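Local atomic coordinates of CCHC-type domain-containing protein (Trypanosoma brucei brucei, PDB entry 7C4B), a protein that probably acts as a 3'-5' RNA exonuclease of the RNase D type, pairing a manganese-binding nuclease domain with zinc knuckles that can hold nucleotides. Residues L40-F45 with S58-C63; M10-P15 with V192-L197; G256-C261 with A269-K274. All coordinates share one frame; numbering follows the deposited sequence.

Interaction 1 (L40-F45 with S58-C63); sequences LDIEAF and SLVQAC. With MN (manganese (II) ion), chain E; MN (manganese (II) ion), chain D.
The Gln-61 amide lies beside two carboxylates. The Asp-41 side chain runs next to it and points the same way, its carboxylate turned 47° from the amide, while Glu-43 crosses at about a right angle. NE2 of Gln-61 makes a weak bond to Glu-43 OE2 (3.3 Å); Ala-188 O is its stronger acceptor. A bend at chi2 (92°) folds the Gln-61 amide back over the partner strand. Farther along, the Phe-45 ring receives Ser-58 CB at its edge, 3.9 Å from CE1.

Asp-41 bridges two manganese ions, OD2 at 2.0 Å from one and OD1 at 2.2 Å from the other. Asp-191 shares the OD2-bound ion. Glu-43 belongs to the same site, although here its OE2 stays 3.1 Å from that metal. The pair of ions on this face is consistent with the two-metal centre of RNase D-type 3'-5' exonucleases.

Antiparallel pairing carries the site: Asp-41 and Gln-61 bond through both backbone N-H groups, and Glu-43 pairs with Leu-59. Because Ser-58 N (2.9 Å) and Leu-59 N (3.0 Å) both donate to Glu-43 O, a classic beta bulge forms. The opposite face holds Leu-40, Ile-42, Val-60 and Ala-62, with Ile-42 also touching helix 104-114. Within the sheet, strand 37-44 lies between 57-64 and 97-100, strand 57-64 continues to 70-74, and helix 190-202 packs on the face bearing Asp-41 and Gln-61.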
loop_
_atom_site.group_PDB
_atom_site.type_symbol
_atom_site.label_atom_id
_atom_site.label_comp_id
_atom_site.label_asym_id
_atom_site.label_seq_id
_atom_site.Cartn_x
_atom_site.Cartn_y
_atom_site.Cartn_z
ATOM N N LEU A 40 4.693 -7.729 -2.224
ATOM C CA LEU A 40 5.650 -8.199 -1.233
ATOM C C LEU A 40 5.318 -7.646 0.145
ATOM O O LEU A 40 4.790 -6.539 0.281
ATOM C CB LEU A 40 7.087 -7.803 -1.603
ATOM C CG LEU A 40 7.701 -8.501 -2.816
ATOM C CD1 LEU A 40 9.113 -7.992 -3.060
ATOM C CD2 LEU A 40 7.698 -10.008 -2.617
ATOM N N ASP A 41 5.651 -8.433 1.167
ATOM C CA ASP A 41 5.481 -8.034 2.557
ATOM C C ASP A 41 6.450 -8.857 3.396
ATOM O O ASP A 41 7.047 -9.823 2.916
ATOM C CB ASP A 41 4.030 -8.219 3.018
ATOM C CG ASP A 41 3.707 -7.433 4.277
ATOM O OD1 ASP A 41 4.384 -6.417 4.541
ATOM O OD2 ASP A 41 2.769 -7.827 5.000
ATOM N N ILE A 42 6.607 -8.460 4.657
ATOM C CA ILE A 42 7.526 -9.122 5.577
ATOM C C ILE A 42 6.860 -9.250 6.941
ATOM O O ILE A 42 6.226 -8.308 7.426
ATOM C CB ILE A 42 8.862 -8.356 5.701
ATOM C CG1 ILE A 42 9.667 -8.443 4.403
ATOM C CG2 ILE A 42 9.692 -8.883 6.866
ATOM C CD1 ILE A 42 11.004 -7.736 4.478
ATOM N N GLU A 43 7.000 -10.423 7.553
ATOM C CA GLU A 43 6.700 -10.621 8.964
ATOM C C GLU A 43 8.008 -10.866 9.701
ATOM O O GLU A 43 8.775 -11.762 9.331
ATOM C CB GLU A 43 5.738 -11.795 9.174
ATOM C CG GLU A 43 4.383 -11.629 8.497
ATOM C CD GLU A 43 3.579 -10.464 9.047
ATOM O OE1 GLU A 43 3.807 -10.073 10.212
ATOM O OE2 GLU A 43 2.717 -9.937 8.311
ATOM N N ALA A 44 8.267 -10.066 10.733
ATOM C CA ALA A 44 9.524 -10.119 11.463
ATOM C C ALA A 44 9.255 -10.319 12.949
ATOM O O ALA A 44 8.129 -10.160 13.429
ATOM C CB ALA A 44 10.352 -8.845 11.239
ATOM N N PHE A 45 10.315 -10.675 13.673
ATOM C CA PHE A 45 10.232 -10.815 15.120
ATOM C C PHE A 45 9.842 -9.489 15.759
ATOM O O PHE A 45 10.364 -8.430 15.397
ATOM C CB PHE A 45 11.575 -11.273 15.703
ATOM C CG PHE A 45 11.912 -12.721 15.446
ATOM C CD1 PHE A 45 11.225 -13.469 14.505
ATOM C CD2 PHE A 45 12.931 -13.332 16.164
ATOM C CE1 PHE A 45 11.550 -14.795 14.282
ATOM C CE2 PHE A 45 13.259 -14.656 15.946
ATOM C CZ PHE A 45 12.568 -15.389 15.003
ATOM N N SER A 58 11.188 -13.308 9.580
ATOM C CA SER A 58 10.618 -14.639 9.737
ATOM C C SER A 58 9.971 -15.147 8.459
ATOM O O SER A 58 10.283 -16.251 8.002
ATOM C CB SER A 58 9.590 -14.639 10.878
ATOM O OG SER A 58 8.913 -15.880 10.953
ATOM N N LEU A 59 9.074 -14.360 7.869
ATOM C CA LEU A 59 8.428 -14.704 6.613
ATOM C C LEU A 59 8.584 -13.559 5.626
ATOM O O LEU A 59 8.611 -12.386 6.009
ATOM C CB LEU A 59 6.930 -14.996 6.798
ATOM C CG LEU A 59 6.472 -16.119 7.727
ATOM C CD1 LEU A 59 4.950 -16.149 7.777
ATOM C CD2 LEU A 59 7.023 -17.456 7.266
ATOM N N VAL A 60 8.685 -13.913 4.349
ATOM C CA VAL A 60 8.524 -12.974 3.246
ATOM C C VAL A 60 7.350 -13.464 2.415
ATOM O O VAL A 60 7.370 -14.595 1.912
ATOM C CB VAL A 60 9.794 -12.854 2.387
ATOM C CG1 VAL A 60 9.525 -11.970 1.172
ATOM C CG2 VAL A 60 10.941 -12.289 3.208
ATOM N N GLN A 61 6.323 -12.629 2.289
ATOM C CA GLN A 61 5.110 -12.982 1.566
ATOM C C GLN A 61 5.167 -12.427 0.150
ATOM O O GLN A 61 5.601 -11.293 -0.067
ATOM C CB GLN A 61 3.868 -12.451 2.286
ATOM C CG GLN A 61 3.735 -12.907 3.730
ATOM C CD GLN A 61 4.373 -11.946 4.712
ATOM O OE1 GLN A 61 5.589 -11.955 4.907
ATOM N NE2 GLN A 61 3.553 -11.109 5.338
ATOM N N ALA A 62 4.721 -13.234 -0.813
ATOM C CA ALA A 62 4.752 -12.854 -2.218
ATOM C C ALA A 62 3.471 -13.303 -2.903
ATOM O O ALA A 62 2.997 -14.421 -2.683
ATOM C CB ALA A 62 5.966 -13.459 -2.933
ATOM N N CYS A 63 2.919 -12.423 -3.736
ATOM C CA CYS A 63 1.700 -12.719 -4.487
ATOM C C CYS A 63 1.787 -11.985 -5.817
ATOM O O CYS A 63 1.768 -10.751 -5.844
ATOM C CB CYS A 63 0.457 -12.301 -3.706
ATOM S SG CYS A 63 -1.103 -12.669 -4.536
HETATM MN MN MN E . 2.119 -7.249 6.791
HETATM MN MN MN D . 4.648 -4.397 5.451
#

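Interaction 2 (M10-P15 with V192-L197); sequences MILKYP and VRHILL
Tyr-14 O is gripped by the guanidinium of Arg-193: NE donates across 2.9 Å, and NH2 adds a weak bond of 3.3 Å to the same oxygen. NE lies in the carbonyl plane of Tyr-14, whereas the oxygen sits 27° out of the guanidinium plane, near its edge. A type I beta turn from Ile-11 to Tyr-14 offers this acceptor, and the contact docks that turn, near the modelled N terminus, on helix 190-202 of the 3'-5' exonuclease domain.

Arg-193 reaches the turn with its chain extended from CG to NE, passing the carbonyls of Ile-11 and Leu-12. Its CD comes 3.3 Å from Leu-12 O, and that oxygen also lies over one face of the guanidinium. So the turn presents three backbone carbonyls along one arginine, whose NH1 makes a salt bridge to Glu-186. The far end is held there and the near end by Tyr-14 O, which probably limits how far the group can rotate.

Beside the arginine the contact becomes apolar. Ile-11 points its CG2 at Arg-193 O and sends CD1 across Leu-196, 3.9 Å from CD2. The Tyr-14 ring lies against the turn's own backbone, with Ile-11 CA 3.8 Å above the centre of one face, and also touches Cys-63 and Val-70 of the sheet.

Leu-12 splits its two methyls over the helix. CD2 meets His-194, a residue of a zinc site in this protein, at the CD2 of the imidazole. The other methyl, CD1, presses on CD1 of Leu-197 at 3.5 Å, closer than ordinary van der Waals contact.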
loop_
_atom_site.group_PDB
_atom_site.type_symbol
_atom_site.label_atom_id
_atom_site.label_comp_id
_atom_site.label_asym_id
_atom_site.label_seq_id
_atom_site.Cartn_x
_atom_site.Cartn_y
_atom_site.Cartn_z
HETATM N N MSE A 10 -11.172 -12.365 -7.235
HETATM C CA MSE A 10 -10.450 -13.624 -7.096
HETATM C C MSE A 10 -9.161 -13.480 -6.291
HETATM O O MSE A 10 -8.657 -14.462 -5.747
HETATM C CB MSE A 10 -10.132 -14.211 -8.474
HETATM C CG MSE A 10 -11.342 -14.739 -9.222
HETATM SE SE MSE A 10 -10.928 -16.322 -10.285
HETATM C CE MSE A 10 -9.514 -15.584 -11.406
ATOM N N ILE A 11 -8.635 -12.255 -6.213
ATOM C CA ILE A 11 -7.337 -12.036 -5.576
ATOM C C ILE A 11 -7.387 -12.435 -4.106
ATOM O O ILE A 11 -6.490 -13.122 -3.601
ATOM C CB ILE A 11 -6.892 -10.572 -5.746
ATOM C CG1 ILE A 11 -6.751 -10.213 -7.226
ATOM C CG2 ILE A 11 -5.581 -10.327 -5.016
ATOM C CD1 ILE A 11 -5.601 -10.909 -7.917
ATOM N N LEU A 12 -8.440 -12.017 -3.397
ATOM C CA LEU A 12 -8.526 -12.250 -1.958
ATOM C C LEU A 12 -8.801 -13.703 -1.600
ATOM O O LEU A 12 -8.633 -14.072 -0.432
ATOM C CB LEU A 12 -9.609 -11.373 -1.328
ATOM C CG LEU A 12 -9.503 -9.859 -1.485
ATOM C CD1 LEU A 12 -10.281 -9.408 -2.700
ATOM C CD2 LEU A 12 -9.981 -9.148 -0.232
ATOM N N LYS A 13 -9.226 -14.528 -2.556
ATOM C CA LYS A 13 -9.450 -15.942 -2.301
ATOM C C LYS A 13 -8.291 -16.806 -2.783
ATOM O O LYS A 13 -8.445 -18.026 -2.910
ATOM C CB LYS A 13 -10.768 -16.392 -2.932
ATOM C CG LYS A 13 -11.964 -15.550 -2.505
ATOM C CD LYS A 13 -12.544 -16.044 -1.182
ATOM C CE LYS A 13 -13.821 -15.299 -0.804
ATOM N NZ LYS A 13 -13.713 -14.583 0.502
ATOM N N TYR A 14 -7.137 -16.200 -3.050
ATOM C CA TYR A 14 -5.932 -16.971 -3.320
ATOM C C TYR A 14 -5.521 -17.727 -2.059
ATOM O O TYR A 14 -5.443 -17.124 -0.978
ATOM C CB TYR A 14 -4.785 -16.063 -3.765
ATOM C CG TYR A 14 -4.898 -15.491 -5.163
ATOM C CD1 TYR A 14 -5.947 -15.838 -6.003
ATOM C CD2 TYR A 14 -3.939 -14.608 -5.647
ATOM C CE1 TYR A 14 -6.045 -15.311 -7.280
ATOM C CE2 TYR A 14 -4.026 -14.080 -6.922
ATOM C CZ TYR A 14 -5.079 -14.435 -7.734
ATOM O OH TYR A 14 -5.168 -13.912 -9.004
ATOM N N PRO A 15 -5.256 -19.026 -2.144
ATOM C CA PRO A 15 -4.752 -19.756 -0.979
ATOM C C PRO A 15 -3.248 -19.579 -0.827
ATOM O O PRO A 15 -2.527 -19.286 -1.782
ATOM C CB PRO A 15 -5.106 -21.211 -1.299
ATOM C CG PRO A 15 -5.018 -21.271 -2.788
ATOM C CD PRO A 15 -5.463 -19.916 -3.301
ATOM N N VAL A 192 -0.474 -9.055 1.310
ATOM C CA VAL A 192 -0.046 -9.161 -0.082
ATOM C C VAL A 192 -1.240 -9.334 -1.010
ATOM O O VAL A 192 -1.192 -8.910 -2.171
ATOM C CB VAL A 192 0.969 -10.304 -0.254
ATOM C CG1 VAL A 192 2.329 -9.874 0.262
ATOM C CG2 VAL A 192 0.489 -11.544 0.471
ATOM N N ARG A 193 -2.320 -9.955 -0.533
ATOM C CA ARG A 193 -3.539 -10.015 -1.332
ATOM C C ARG A 193 -4.108 -8.619 -1.548
ATOM O O ARG A 193 -4.438 -8.236 -2.677
ATOM C CB ARG A 193 -4.575 -10.916 -0.659
ATOM C CG ARG A 193 -4.166 -12.373 -0.508
ATOM C CD ARG A 193 -5.401 -13.257 -0.368
ATOM N NE ARG A 193 -5.117 -14.532 0.282
ATOM C CZ ARG A 193 -5.284 -14.760 1.581
ATOM N NH1 ARG A 193 -5.738 -13.797 2.372
ATOM N NH2 ARG A 193 -5.002 -15.950 2.088
ATOM N N HIS A 194 -4.217 -7.839 -0.470
ATOM C CA HIS A 194 -4.742 -6.482 -0.577
ATOM C C HIS A 194 -3.853 -5.611 -1.457
ATOM O O HIS A 194 -4.350 -4.750 -2.193
ATOM C CB HIS A 194 -4.881 -5.865 0.816
ATOM C CG HIS A 194 -5.907 -6.533 1.678
ATOM N ND1 HIS A 194 -5.663 -6.883 2.988
ATOM C CD2 HIS A 194 -7.183 -6.905 1.420
ATOM C CE1 HIS A 194 -6.743 -7.446 3.500
ATOM N NE2 HIS A 194 -7.680 -7.472 2.569
ATOM N N ILE A 195 -2.535 -5.820 -1.393
ATOM C CA ILE A 195 -1.609 -5.000 -2.171
ATOM C C ILE A 195 -1.795 -5.250 -3.662
ATOM O O ILE A 195 -1.935 -4.309 -4.451
ATOM C CB ILE A 195 -0.156 -5.263 -1.733
ATOM C CG1 ILE A 195 0.090 -4.715 -0.326
ATOM C CG2 ILE A 195 0.819 -4.635 -2.714
ATOM C CD1 ILE A 195 1.461 -5.050 0.226
ATOM N N LEU A 196 -1.802 -6.522 -4.070
ATOM C CA LEU A 196 -1.969 -6.837 -5.487
ATOM C C LEU A 196 -3.316 -6.349 -6.007
ATOM O O LEU A 196 -3.422 -5.908 -7.158
ATOM C CB LEU A 196 -1.816 -8.342 -5.713
ATOM C CG LEU A 196 -1.905 -8.806 -7.168
ATOM C CD1 LEU A 196 -0.802 -8.169 -7.999
ATOM C CD2 LEU A 196 -1.837 -10.322 -7.257
ATOM N N LEU A 197 -4.355 -6.411 -5.171
ATOM C CA LEU A 197 -5.661 -5.890 -5.569
ATOM C C LEU A 197 -5.587 -4.397 -5.860
ATOM O O LEU A 197 -6.131 -3.919 -6.862
ATOM C CB LEU A 197 -6.698 -6.180 -4.481
ATOM C CG LEU A 197 -8.069 -5.503 -4.611
ATOM C CD1 LEU A 197 -9.152 -6.432 -4.125
ATOM C CD2 LEU A 197 -8.136 -4.192 -3.832
#

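Interaction 3 (G256-C261 with A269-K274); sequences GGCHFC and AECFKK. With ZN (zinc ion), chain B; U5P (uridine-5'-monophosphate), chain F.
Three thiolates meet at one zinc ion: Cys-261 SG at 2.2 Å, Cys-271 SG at 2.3 Å and Cys-258 SG, with His-266 completing the shell. The ligand spacing is that of a CCHC zinc knuckle.

Within the segments, two sulfurs accept backbone N-H bonds. Cys-258 SG takes a nearly straight one from Cys-261 N (172°) and a weak one from Phe-260 N. Cys-271, at the N-cap, turns its SG opposite its own backbone N (chi1 -176°), bringing it to the metal, and accepts from Lys-274 N, which should help stabilise its negative charge.

Farther out, Lys-274 lies across the Phe-260 ring, its CB 3.6 Å from the centroid in a CH-pi contact, before its NZ goes on to Glu-268. Lys-273 runs its CD against Cys-261 CB.

On the knuckle's nucleotide side the uracil of UMP is held by backbone atoms: its N3 donates to Glu-270 O (2.7 Å), and Phe-272 N donates to O4 (2.8 Å). One face of the Phe-272 ring lies under the base, with N3 3.3 Å above its plane.

Glu-270 also forms a salt bridge with Arg-136 of helix 124-136, joining the knuckle to the nuclease body, while Cys-271 opens helix 272-277.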
loop_
_atom_site.group_PDB
_atom_site.type_symbol
_atom_site.label_atom_id
_atom_site.label_comp_id
_atom_site.label_asym_id
_atom_site.label_seq_id
_atom_site.Cartn_x
_atom_site.Cartn_y
_atom_site.Cartn_z
ATOM N N GLY A 256 -2.317 20.448 -5.155
ATOM C CA GLY A 256 -3.583 20.957 -5.626
ATOM C C GLY A 256 -4.440 21.540 -4.510
ATOM O O GLY A 256 -4.050 21.621 -3.348
ATOM N N GLY A 257 -5.638 21.955 -4.898
ATOM C CA GLY A 257 -6.590 22.508 -3.965
ATOM C C GLY A 257 -7.975 22.534 -4.573
ATOM O O GLY A 257 -8.200 22.027 -5.672
ATOM N N CYS A 258 -8.902 23.143 -3.839
ATOM C CA CYS A 258 -10.293 23.209 -4.269
ATOM C C CYS A 258 -10.456 24.282 -5.339
ATOM O O CYS A 258 -10.143 25.454 -5.104
ATOM C CB CYS A 258 -11.205 23.500 -3.081
ATOM S SG CYS A 258 -12.947 23.622 -3.522
ATOM N N HIS A 259 -10.952 23.884 -6.512
ATOM C CA HIS A 259 -11.161 24.843 -7.591
ATOM C C HIS A 259 -12.295 25.815 -7.297
ATOM O O HIS A 259 -12.390 26.849 -7.966
ATOM C CB HIS A 259 -11.448 24.115 -8.906
ATOM C CG HIS A 259 -10.324 23.247 -9.377
ATOM N ND1 HIS A 259 -10.413 22.462 -10.506
ATOM C CD2 HIS A 259 -9.084 23.037 -8.871
ATOM C CE1 HIS A 259 -9.279 21.806 -10.676
ATOM N NE2 HIS A 259 -8.456 22.138 -9.698
ATOM N N PHE A 260 -13.152 25.516 -6.321
ATOM C CA PHE A 260 -14.305 26.371 -6.053
ATOM C C PHE A 260 -13.968 27.498 -5.079
ATOM O O PHE A 260 -14.191 28.674 -5.382
ATOM C CB PHE A 260 -15.478 25.539 -5.520
ATOM C CG PHE A 260 -16.769 26.303 -5.450
ATOM C CD1 PHE A 260 -17.558 26.458 -6.579
ATOM C CD2 PHE A 260 -17.185 26.885 -4.264
ATOM C CE1 PHE A 260 -18.741 27.168 -6.524
ATOM C CE2 PHE A 260 -18.369 27.596 -4.204
ATOM C CZ PHE A 260 -19.146 27.739 -5.334
ATOM N N CYS A 261 -13.440 27.158 -3.903
ATOM C CA CYS A 261 -13.128 28.164 -2.898
ATOM C C CYS A 261 -11.647 28.512 -2.829
ATOM O O CYS A 261 -11.297 29.538 -2.235
ATOM C CB CYS A 261 -13.612 27.706 -1.516
ATOM S SG CYS A 261 -12.713 26.306 -0.821
ATOM N N ALA A 269 -15.562 18.521 -5.319
ATOM C CA ALA A 269 -16.658 17.622 -4.974
ATOM C C ALA A 269 -16.873 17.514 -3.469
ATOM O O ALA A 269 -17.972 17.153 -3.038
ATOM C CB ALA A 269 -16.403 16.234 -5.562
ATOM N N GLU A 270 -15.855 17.817 -2.666
ATOM C CA GLU A 270 -15.954 17.761 -1.215
ATOM C C GLU A 270 -16.187 19.127 -0.587
ATOM O O GLU A 270 -16.280 19.221 0.641
ATOM C CB GLU A 270 -14.680 17.149 -0.625
ATOM C CG GLU A 270 -14.149 15.951 -1.386
ATOM C CD GLU A 270 -12.712 15.629 -1.021
ATOM O OE1 GLU A 270 -12.119 16.380 -0.217
ATOM O OE2 GLU A 270 -12.176 14.629 -1.539
ATOM N N CYS A 271 -16.278 20.182 -1.394
ATOM C CA CYS A 271 -16.314 21.540 -0.865
ATOM C C CYS A 271 -17.643 21.809 -0.169
ATOM O O CYS A 271 -18.710 21.723 -0.788
ATOM C CB CYS A 271 -16.084 22.548 -1.986
ATOM S SG CYS A 271 -15.986 24.257 -1.417
ATOM N N PHE A 272 -17.574 22.137 1.125
ATOM C CA PHE A 272 -18.779 22.498 1.864
ATOM C C PHE A 272 -19.403 23.770 1.306
ATOM O O PHE A 272 -20.631 23.872 1.199
ATOM C CB PHE A 272 -18.455 22.674 3.348
ATOM C CG PHE A 272 -17.931 21.433 4.012
ATOM C CD1 PHE A 272 -18.341 20.177 3.595
ATOM C CD2 PHE A 272 -17.031 21.524 5.063
ATOM C CE1 PHE A 272 -17.861 19.034 4.210
ATOM C CE2 PHE A 272 -16.546 20.386 5.680
ATOM C CZ PHE A 272 -16.962 19.140 5.253
ATOM N N LYS A 273 -18.571 24.749 0.941
ATOM C CA LYS A 273 -19.091 26.036 0.490
ATOM C C LYS A 273 -19.846 25.902 -0.826
ATOM O O LYS A 273 -20.856 26.582 -1.039
ATOM C CB LYS A 273 -17.952 27.045 0.356
ATOM C CG LYS A 273 -17.162 27.254 1.636
ATOM C CD LYS A 273 -16.137 28.365 1.476
ATOM C CE LYS A 273 -15.185 28.406 2.659
ATOM N NZ LYS A 273 -14.366 27.164 2.754
ATOM N N LYS A 274 -19.372 25.038 -1.726
ATOM C CA LYS A 274 -20.093 24.830 -2.977
ATOM C C LYS A 274 -21.425 24.132 -2.730
ATOM O O LYS A 274 -22.430 24.460 -3.369
ATOM C CB LYS A 274 -19.239 24.027 -3.959
ATOM C CG LYS A 274 -19.853 23.924 -5.345
ATOM C CD LYS A 274 -19.033 23.046 -6.273
ATOM C CE LYS A 274 -19.699 22.936 -7.637
ATOM N NZ LYS A 274 -18.988 21.989 -8.539
HETATM ZN ZN ZN B . -13.668 24.366 -1.415
HETATM N N1 U5P F . -13.321 19.203 4.200
HETATM C C2 U5P F . -14.247 18.989 3.197
HETATM N N3 U5P F . -14.777 20.128 2.643
HETATM C C4 U5P F . -14.483 21.433 2.986
HETATM C C5 U5P F . -13.519 21.570 4.037
HETATM C C6 U5P F . -12.984 20.477 4.594
HETATM O O2 U5P F . -14.567 17.873 2.825
HETATM O O4 U5P F . -15.048 22.354 2.395
HETATM C "C1'" U5P F . -12.724 18.015 4.828
HETATM C "C2'" U5P F . -11.340 17.656 4.296
HETATM O "O2'" U5P F . -11.418 16.911 3.098
HETATM C "C3'" U5P F . -10.747 16.896 5.478
HETATM C "C4'" U5P F . -11.335 17.631 6.682
HETATM O "O3'" U5P F . -11.225 15.551 5.465
HETATM O "O4'" U5P F . -12.550 18.276 6.209
HETATM C "C5'" U5P F . -10.437 18.665 7.318
HETATM O "O5'" U5P F . -10.182 19.763 6.447
HETATM P P U5P F . -9.698 21.167 7.023
HETATM O O1P U5P F . -10.072 22.203 6.029
HETATM O O2P U5P F . -8.269 21.017 7.392
HETATM O O3P U5P F . -10.458 21.437 8.265
#

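In the fold
From the N terminus, residues 10-15 come first, but their partner arrives only at 192-197, so interaction 2 closes a loop of 176 residues that spans most of the nuclease domain. Interaction 1 falls within that span, joining 40-45 to 58-63 over a short connection. The two touch: Val-192 packs on Asp-41 and Gln-61, and Tyr-14 on Cys-63, so turn, helix 190-202 and sheet form one block. Interaction 3 follows in series, closing seven residues around a zinc. It lies on the other side of the chain's centre from interaction 1, with about 27 Å between nearest atoms, and belongs to the zinc-knuckle end of the chain.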